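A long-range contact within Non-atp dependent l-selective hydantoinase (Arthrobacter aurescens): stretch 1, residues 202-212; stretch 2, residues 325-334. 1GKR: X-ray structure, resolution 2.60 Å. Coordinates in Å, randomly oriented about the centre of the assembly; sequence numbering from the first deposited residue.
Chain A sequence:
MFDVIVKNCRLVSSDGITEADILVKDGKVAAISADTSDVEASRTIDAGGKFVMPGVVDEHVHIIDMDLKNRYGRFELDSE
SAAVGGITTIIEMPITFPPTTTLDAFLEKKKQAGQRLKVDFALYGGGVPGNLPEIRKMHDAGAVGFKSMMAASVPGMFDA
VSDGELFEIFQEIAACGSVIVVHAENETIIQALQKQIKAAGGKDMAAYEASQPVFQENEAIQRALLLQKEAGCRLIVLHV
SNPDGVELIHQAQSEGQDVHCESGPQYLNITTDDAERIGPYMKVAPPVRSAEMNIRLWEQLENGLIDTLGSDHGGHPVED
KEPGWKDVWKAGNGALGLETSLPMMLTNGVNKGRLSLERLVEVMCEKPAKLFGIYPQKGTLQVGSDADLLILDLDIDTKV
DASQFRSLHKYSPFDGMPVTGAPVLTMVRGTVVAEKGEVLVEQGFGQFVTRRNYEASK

Stretch 1, residues 202-212: GKDMAAYEASQ
Stretch 2, residues 325-334: WKDVWKAGNG

Long-range contact between residues 202-212, a loop leading into a helix that includes Ala206 to Ala210, and residues 325-334, an irregular segment with a short 3-10 turn at Val328 and Trp329; the two bury 479 Å² between them, both sides summed. At the apolar centre, Val328 (phi/psi -53/-40, chi1 85°, p) directs its CA-to-CB bond toward the first stretch. Val328 CG2 lies 3.7 Å from Met205 SD and 4.0 Å from Tyr208 CB, and both methyls crowd the carbonyl of Asp204, with Val328 CG1 3.0 Å and Val328 CG2 3.2 Å from Asp204 O. Met205 reaches Val328 although its CA-to-CB bond points away, because chi1 -104° (between wells), chi2 -52° (m) and chi3 -79° (m) bring the sulfur back. Trp329 (phi/psi -63/-4, chi1 -46°, m; chi2 108°) leaves its backbone sideways, and its indole end then comes close to the helix. Trp329 CZ2 is 4.2 Å from Ala207 CB, and Trp329 CH2 is 4.0 Å from Tyr208 CA. Tyr208 (chi1 169°, t; chi2 60°) receives Trp329 CZ3 at its ring edge, 4.4 Å from Tyr208 CD1.

The indole rim also meets polar groups. Ser211 OG (chi1 69°, p) lies at the ring edge, 3.6 Å from Trp329 CH2, and turns back on its own helix to donate a 2.5 Å hydrogen bond to Tyr208 O. Gly202 O also lies near the indole plane, where it accepts a hydrogen bond from Trp329 NE1 (2.7 Å, N-H...O angle 164°), so the same ring both packs on the helix and anchors the loop before it. One residue on in the first stretch and one back in the second, Val328 N donates to Lys203 O (3.1 Å, 156°), tying backbone to backbone. Gly202 (phi/psi -87/131) and Lys203 (-136/8) thus offer successive carbonyls to the 3-10 turn. The register is set nearby, with Lys203 CA 5.1 Å from Asp327 CA.

At the polar edge, Lys203 is extended (chi1 -70°, m; chi2 to chi4 all t) and runs past Asp327 (phi/psi -140/103, chi1 179°, t). Lys203 CE is 3.4 Å from Asp327 OD2, but the salt bridge from Lys203 NZ to Asp327 OD2 is long, 4.0 Å. Behind this carboxylate the turn is braced by backbone hydrogen bonds from Lys330 N to Asp327 O (3.0 Å) and from Ala331 N to Val328 O (3.1 Å). Farther along, Asn333 (chi1 -61°, m; chi2 -30°) has its CA-to-CB bond toward the first stretch, and Asn333 OD1 lies 3.5 Å from Tyr208 OH, a hydroxyl that is hydrogen-bonded elsewhere in the structure.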

ATOM      1  N   GLY A 202      30.002 -10.184 -22.836  1.00 37.80           N
ATOM      2  CA  GLY A 202      30.088 -10.493 -21.419  1.00 35.60           C
ATOM      3  C   GLY A 202      30.257 -11.988 -21.220  1.00 35.50           C
ATOM      4  O   GLY A 202      29.518 -12.775 -21.811  1.00 36.91           O
ATOM      5  N   LYS A 203      31.233 -12.389 -20.412  1.00 34.94           N
ATOM      6  CA  LYS A 203      31.475 -13.805 -20.138  1.00 36.63           C
ATOM      7  C   LYS A 203      31.727 -14.007 -18.648  1.00 35.10           C
ATOM      8  O   LYS A 203      32.095 -15.094 -18.217  1.00 32.22           O
ATOM      9  CB  LYS A 203      32.688 -14.304 -20.926  1.00 43.16           C
ATOM     10  CG  LYS A 203      32.485 -14.404 -22.430  1.00 47.61           C
ATOM     11  CD  LYS A 203      33.738 -14.950 -23.106  1.00 52.64           C
ATOM     12  CE  LYS A 203      33.500 -15.234 -24.589  1.00 57.18           C
ATOM     13  NZ  LYS A 203      34.726 -15.771 -25.270  1.00 60.89           N
ATOM     14  N   ASP A 204      31.524 -12.923 -17.893  1.00 36.57           N
ATOM     15  CA  ASP A 204      31.681 -12.821 -16.432  1.00 36.03           C
ATOM     16  C   ASP A 204      30.682 -13.632 -15.631  1.00 35.75           C
ATOM     17  O   ASP A 204      29.771 -14.249 -16.164  1.00 39.44           O
ATOM     18  CB  ASP A 204      31.400 -11.393 -15.970  1.00 38.97           C
ATOM     19  CG  ASP A 204      32.567 -10.502 -16.070  1.00 41.57           C
ATOM     20  OD1 ASP A 204      33.639 -10.873 -15.550  1.00 43.84           O
ATOM     21  OD2 ASP A 204      32.391  -9.411 -16.650  1.00 46.87           O
ATOM     22  N   MET A 205      30.855 -13.572 -14.315  1.00 33.22           N
ATOM     23  CA  MET A 205      29.908 -14.167 -13.400  1.00 29.70           C
ATOM     24  C   MET A 205      28.979 -12.953 -13.278  1.00 30.08           C
ATOM     25  O   MET A 205      27.755 -13.075 -13.156  1.00 31.50           O
ATOM     26  CB  MET A 205      30.548 -14.475 -12.050  1.00 26.70           C
ATOM     27  CG  MET A 205      30.851 -15.938 -11.858  1.00 25.55           C
ATOM     28  SD  MET A 205      29.411 -16.983 -12.179  1.00 22.94           S
ATOM     29  CE  MET A 205      28.509 -16.783 -10.649  1.00 24.52           C
ATOM     30  N   ALA A 206      29.586 -11.771 -13.346  1.00 27.39           N
ATOM     31  CA  ALA A 206      28.851 -10.521 -13.278  1.00 26.47           C
ATOM     32  C   ALA A 206      27.902 -10.464 -14.464  1.00 26.96           C
ATOM     33  O   ALA A 206      26.739 -10.074 -14.329  1.00 29.60           O
ATOM     34  CB  ALA A 206      29.802  -9.362 -13.329  1.00 24.95           C
ATOM     35  N   ALA A 207      28.404 -10.851 -15.629  1.00 24.36           N
ATOM     36  CA  ALA A 207      27.585 -10.856 -16.829  1.00 24.04           C
ATOM     37  C   ALA A 207      26.394 -11.811 -16.651  1.00 24.46           C
ATOM     38  O   ALA A 207      25.274 -11.539 -17.112  1.00 23.04           O
ATOM     39  CB  ALA A 207      28.424 -11.283 -18.017  1.00 23.52           C
ATOM     40  N   TYR A 208      26.647 -12.935 -15.989  1.00 20.71           N
ATOM     41  CA  TYR A 208      25.609 -13.913 -15.752  1.00 19.19           C
ATOM     42  C   TYR A 208      24.496 -13.301 -14.901  1.00 20.14           C
ATOM     43  O   TYR A 208      23.337 -13.266 -15.313  1.00 20.00           O
ATOM     44  CB  TYR A 208      26.192 -15.137 -15.049  1.00 18.88           C
ATOM     45  CG  TYR A 208      25.136 -16.073 -14.527  1.00 19.97           C
ATOM     46  CD1 TYR A 208      24.214 -16.661 -15.389  1.00 18.74           C
ATOM     47  CD2 TYR A 208      25.017 -16.327 -13.166  1.00 20.80           C
ATOM     48  CE1 TYR A 208      23.197 -17.474 -14.908  1.00 19.32           C
ATOM     49  CE2 TYR A 208      23.995 -17.143 -12.673  1.00 22.58           C
ATOM     50  CZ  TYR A 208      23.091 -17.711 -13.551  1.00 21.25           C
ATOM     51  OH  TYR A 208      22.085 -18.517 -13.073  1.00 23.27           O
ATOM     52  N   GLU A 209      24.857 -12.818 -13.718  1.00 18.25           N
ATOM     53  CA  GLU A 209      23.900 -12.213 -12.796  1.00 18.16           C
ATOM     54  C   GLU A 209      23.028 -11.183 -13.516  1.00 19.91           C
ATOM     55  O   GLU A 209      21.808 -11.136 -13.324  1.00 18.52           O
ATOM     56  CB  GLU A 209      24.656 -11.547 -11.637  1.00 16.87           C
ATOM     57  CG  GLU A 209      23.830 -11.174 -10.398  1.00 17.95           C
ATOM     58  CD  GLU A 209      23.071  -9.847 -10.517  1.00 19.61           C
ATOM     59  OE1 GLU A 209      23.561  -8.920 -11.205  1.00 21.11           O
ATOM     60  OE2 GLU A 209      21.992  -9.728  -9.898  1.00 18.97           O
ATOM     61  N   ALA A 210      23.654 -10.366 -14.357  1.00 21.07           N
ATOM     62  CA  ALA A 210      22.921  -9.332 -15.077  1.00 20.40           C
ATOM     63  C   ALA A 210      21.939  -9.885 -16.088  1.00 19.50           C
ATOM     64  O   ALA A 210      20.971  -9.211 -16.425  1.00 20.59           O
ATOM     65  CB  ALA A 210      23.878  -8.400 -15.765  1.00 17.24           C
ATOM     66  N   SER A 211      22.187 -11.099 -16.577  1.00 18.66           N
ATOM     67  CA  SER A 211      21.298 -11.706 -17.569  1.00 18.19           C
ATOM     68  C   SER A 211      20.002 -12.232 -16.940  1.00 18.84           C
ATOM     69  O   SER A 211      19.029 -12.512 -17.643  1.00 21.25           O
ATOM     70  CB  SER A 211      22.022 -12.827 -18.336  1.00 14.28           C
ATOM     71  OG  SER A 211      22.289 -13.952 -17.519  1.00 14.73           O
ATOM     72  N   GLN A 212      19.992 -12.362 -15.619  1.00 17.08           N
ATOM     73  CA  GLN A 212      18.811 -12.824 -14.897  1.00 15.95           C
ATOM     74  C   GLN A 212      18.656 -11.916 -13.688  1.00 14.57           C
ATOM     75  O   GLN A 212      18.690 -12.374 -12.558  1.00 15.45           O
ATOM     76  CB  GLN A 212      18.996 -14.272 -14.446  1.00 15.57           C
ATOM     77  CG  GLN A 212      19.383 -15.214 -15.583  1.00 17.86           C
ATOM     78  CD  GLN A 212      19.362 -16.689 -15.193  1.00 18.07           C
ATOM     79  OE1 GLN A 212      19.920 -17.530 -15.895  1.00 20.94           O
ATOM     80  NE2 GLN A 212      18.711 -17.010 -14.081  1.00 16.94           N
ATOM     81  N   TRP A 325      35.182 -20.932 -15.752  1.00 35.24           N
ATOM     82  CA  TRP A 325      36.186 -19.948 -15.363  1.00 34.93           C
ATOM     83  C   TRP A 325      36.513 -18.975 -16.486  1.00 37.94           C
ATOM     84  O   TRP A 325      36.725 -17.788 -16.241  1.00 38.40           O
ATOM     85  CB  TRP A 325      37.476 -20.634 -14.935  1.00 30.27           C
ATOM     86  CG  TRP A 325      37.382 -21.356 -13.643  1.00 26.85           C
ATOM     87  CD1 TRP A 325      37.378 -22.705 -13.463  1.00 27.68           C
ATOM     88  CD2 TRP A 325      37.281 -20.774 -12.336  1.00 24.63           C
ATOM     89  NE1 TRP A 325      37.281 -23.006 -12.120  1.00 29.13           N
ATOM     90  CE2 TRP A 325      37.219 -21.839 -11.408  1.00 25.20           C
ATOM     91  CE3 TRP A 325      37.233 -19.459 -11.858  1.00 24.21           C
ATOM     92  CZ2 TRP A 325      37.110 -21.630 -10.030  1.00 22.85           C
ATOM     93  CZ3 TRP A 325      37.123 -19.249 -10.479  1.00 22.67           C
ATOM     94  CH2 TRP A 325      37.063 -20.331  -9.586  1.00 22.80           C
ATOM     95  N   LYS A 326      36.549 -19.479 -17.714  1.00 40.59           N
ATOM     96  CA  LYS A 326      36.885 -18.649 -18.868  1.00 44.13           C
ATOM     97  C   LYS A 326      35.656 -18.127 -19.607  1.00 42.77           C
ATOM     98  O   LYS A 326      35.662 -17.015 -20.135  1.00 43.77           O
ATOM     99  CB  LYS A 326      37.768 -19.448 -19.832  1.00 50.62           C
ATOM    100  CG  LYS A 326      38.963 -20.135 -19.167  1.00 58.20           C
ATOM    101  CD  LYS A 326      39.590 -21.180 -20.090  1.00 64.26           C
ATOM    102  CE  LYS A 326      40.586 -22.066 -19.337  1.00 69.48           C
ATOM    103  NZ  LYS A 326      41.118 -23.193 -20.178  1.00 71.96           N
ATOM    104  N   ASP A 327      34.609 -18.940 -19.657  1.00 40.73           N
ATOM    105  CA  ASP A 327      33.371 -18.552 -20.325  1.00 39.20           C
ATOM    106  C   ASP A 327      32.207 -19.053 -19.469  1.00 37.91           C
ATOM    107  O   ASP A 327      31.879 -20.246 -19.482  1.00 37.79           O
ATOM    108  CB  ASP A 327      33.312 -19.163 -21.727  1.00 39.62           C
ATOM    109  CG  ASP A 327      32.034 -18.814 -22.464  1.00 41.81           C
ATOM    110  OD1 ASP A 327      30.954 -19.153 -21.945  1.00 45.55           O
ATOM    111  OD2 ASP A 327      32.099 -18.207 -23.557  1.00 41.68           O
ATOM    112  N   VAL A 328      31.599 -18.126 -18.727  1.00 34.30           N
ATOM    113  CA  VAL A 328      30.492 -18.416 -17.817  1.00 29.33           C
ATOM    114  C   VAL A 328      29.311 -19.166 -18.444  1.00 29.12           C
ATOM    115  O   VAL A 328      28.736 -20.059 -17.824  1.00 27.61           O
ATOM    116  CB  VAL A 328      29.968 -17.102 -17.167  1.00 26.38           C
ATOM    117  CG1 VAL A 328      28.940 -16.413 -18.078  1.00 24.27           C
ATOM    118  CG2 VAL A 328      29.382 -17.401 -15.815  1.00 23.87           C
ATOM    119  N   TRP A 329      28.957 -18.807 -19.674  1.00 27.84           N
ATOM    120  CA  TRP A 329      27.837 -19.435 -20.353  1.00 28.95           C
ATOM    121  C   TRP A 329      28.039 -20.928 -20.607  1.00 30.67           C
ATOM    122  O   TRP A 329      27.130 -21.597 -21.095  1.00 33.47           O
ATOM    123  CB  TRP A 329      27.559 -18.737 -21.686  1.00 28.22           C
ATOM    124  CG  TRP A 329      27.543 -17.252 -21.581  1.00 30.59           C
ATOM    125  CD1 TRP A 329      28.488 -16.389 -22.046  1.00 31.37           C
ATOM    126  CD2 TRP A 329      26.581 -16.454 -20.883  1.00 32.41           C
ATOM    127  NE1 TRP A 329      28.181 -15.100 -21.674  1.00 32.72           N
ATOM    128  CE2 TRP A 329      27.015 -15.114 -20.957  1.00 31.31           C
ATOM    129  CE3 TRP A 329      25.395 -16.745 -20.194  1.00 31.41           C
ATOM    130  CZ2 TRP A 329      26.309 -14.068 -20.372  1.00 32.13           C
ATOM    131  CZ3 TRP A 329      24.693 -15.709 -19.613  1.00 31.45           C
ATOM    132  CH2 TRP A 329      25.152 -14.383 -19.703  1.00 33.80           C
ATOM    133  N   LYS A 330      29.205 -21.471 -20.269  1.00 30.98           N
ATOM    134  CA  LYS A 330      29.441 -22.894 -20.518  1.00 30.96           C
ATOM    135  C   LYS A 330      29.485 -23.736 -19.260  1.00 31.85           C
ATOM    136  O   LYS A 330      29.874 -24.904 -19.293  1.00 33.55           O
ATOM    137  CB  LYS A 330      30.726 -23.088 -21.318  1.00 28.38           C
ATOM    138  CG  LYS A 330      30.636 -22.465 -22.701  1.00 19.99           C
ATOM    139  CD  LYS A 330      31.811 -22.877 -23.586  1.00 19.99           C
ATOM    140  CE  LYS A 330      31.766 -22.120 -24.936  1.00 19.99           C
ATOM    141  NZ  LYS A 330      33.053 -22.274 -25.759  1.00 19.99           N
ATOM    142  N   ALA A 331      29.090 -23.134 -18.147  1.00 30.24           N
ATOM    143  CA  ALA A 331      29.056 -23.841 -16.881  1.00 28.50           C
ATOM    144  C   ALA A 331      27.582 -24.023 -16.536  1.00 28.18           C
ATOM    145  O   ALA A 331      26.758 -23.147 -16.824  1.00 27.63           O
ATOM    146  CB  ALA A 331      29.766 -23.028 -15.815  1.00 21.86           C
ATOM    147  N   GLY A 332      27.241 -25.164 -15.944  1.00 26.69           N
ATOM    148  CA  GLY A 332      25.853 -25.402 -15.579  1.00 26.41           C
ATOM    149  C   GLY A 332      25.498 -24.848 -14.211  1.00 24.73           C
ATOM    150  O   GLY A 332      26.372 -24.565 -13.399  1.00 24.86           O
ATOM    151  N   ASN A 333      24.208 -24.694 -13.952  1.00 25.51           N
ATOM    152  CA  ASN A 333      23.753 -24.178 -12.665  1.00 27.29           C
ATOM    153  C   ASN A 333      23.673 -25.263 -11.595  1.00 26.81           C
ATOM    154  O   ASN A 333      23.388 -26.430 -11.891  1.00 31.00           O
ATOM    155  CB  ASN A 333      22.369 -23.532 -12.796  1.00 30.20           C
ATOM    156  CG  ASN A 333      22.363 -22.352 -13.745  1.00 35.55           C
ATOM    157  OD1 ASN A 333      23.370 -21.651 -13.891  1.00 38.81           O
ATOM    158  ND2 ASN A 333      21.223 -22.110 -14.382  1.00 37.60           N
ATOM    159  N   GLY A 334      23.915 -24.882 -10.350  1.00 20.29           N
ATOM    160  CA  GLY A 334      23.812 -25.856  -9.290  1.00 17.64           C
ATOM    161  C   GLY A 334      24.924 -25.804  -8.279  1.00 16.56           C
ATOM    162  O   GLY A 334      26.003 -25.292  -8.553  1.00 16.77           O
TER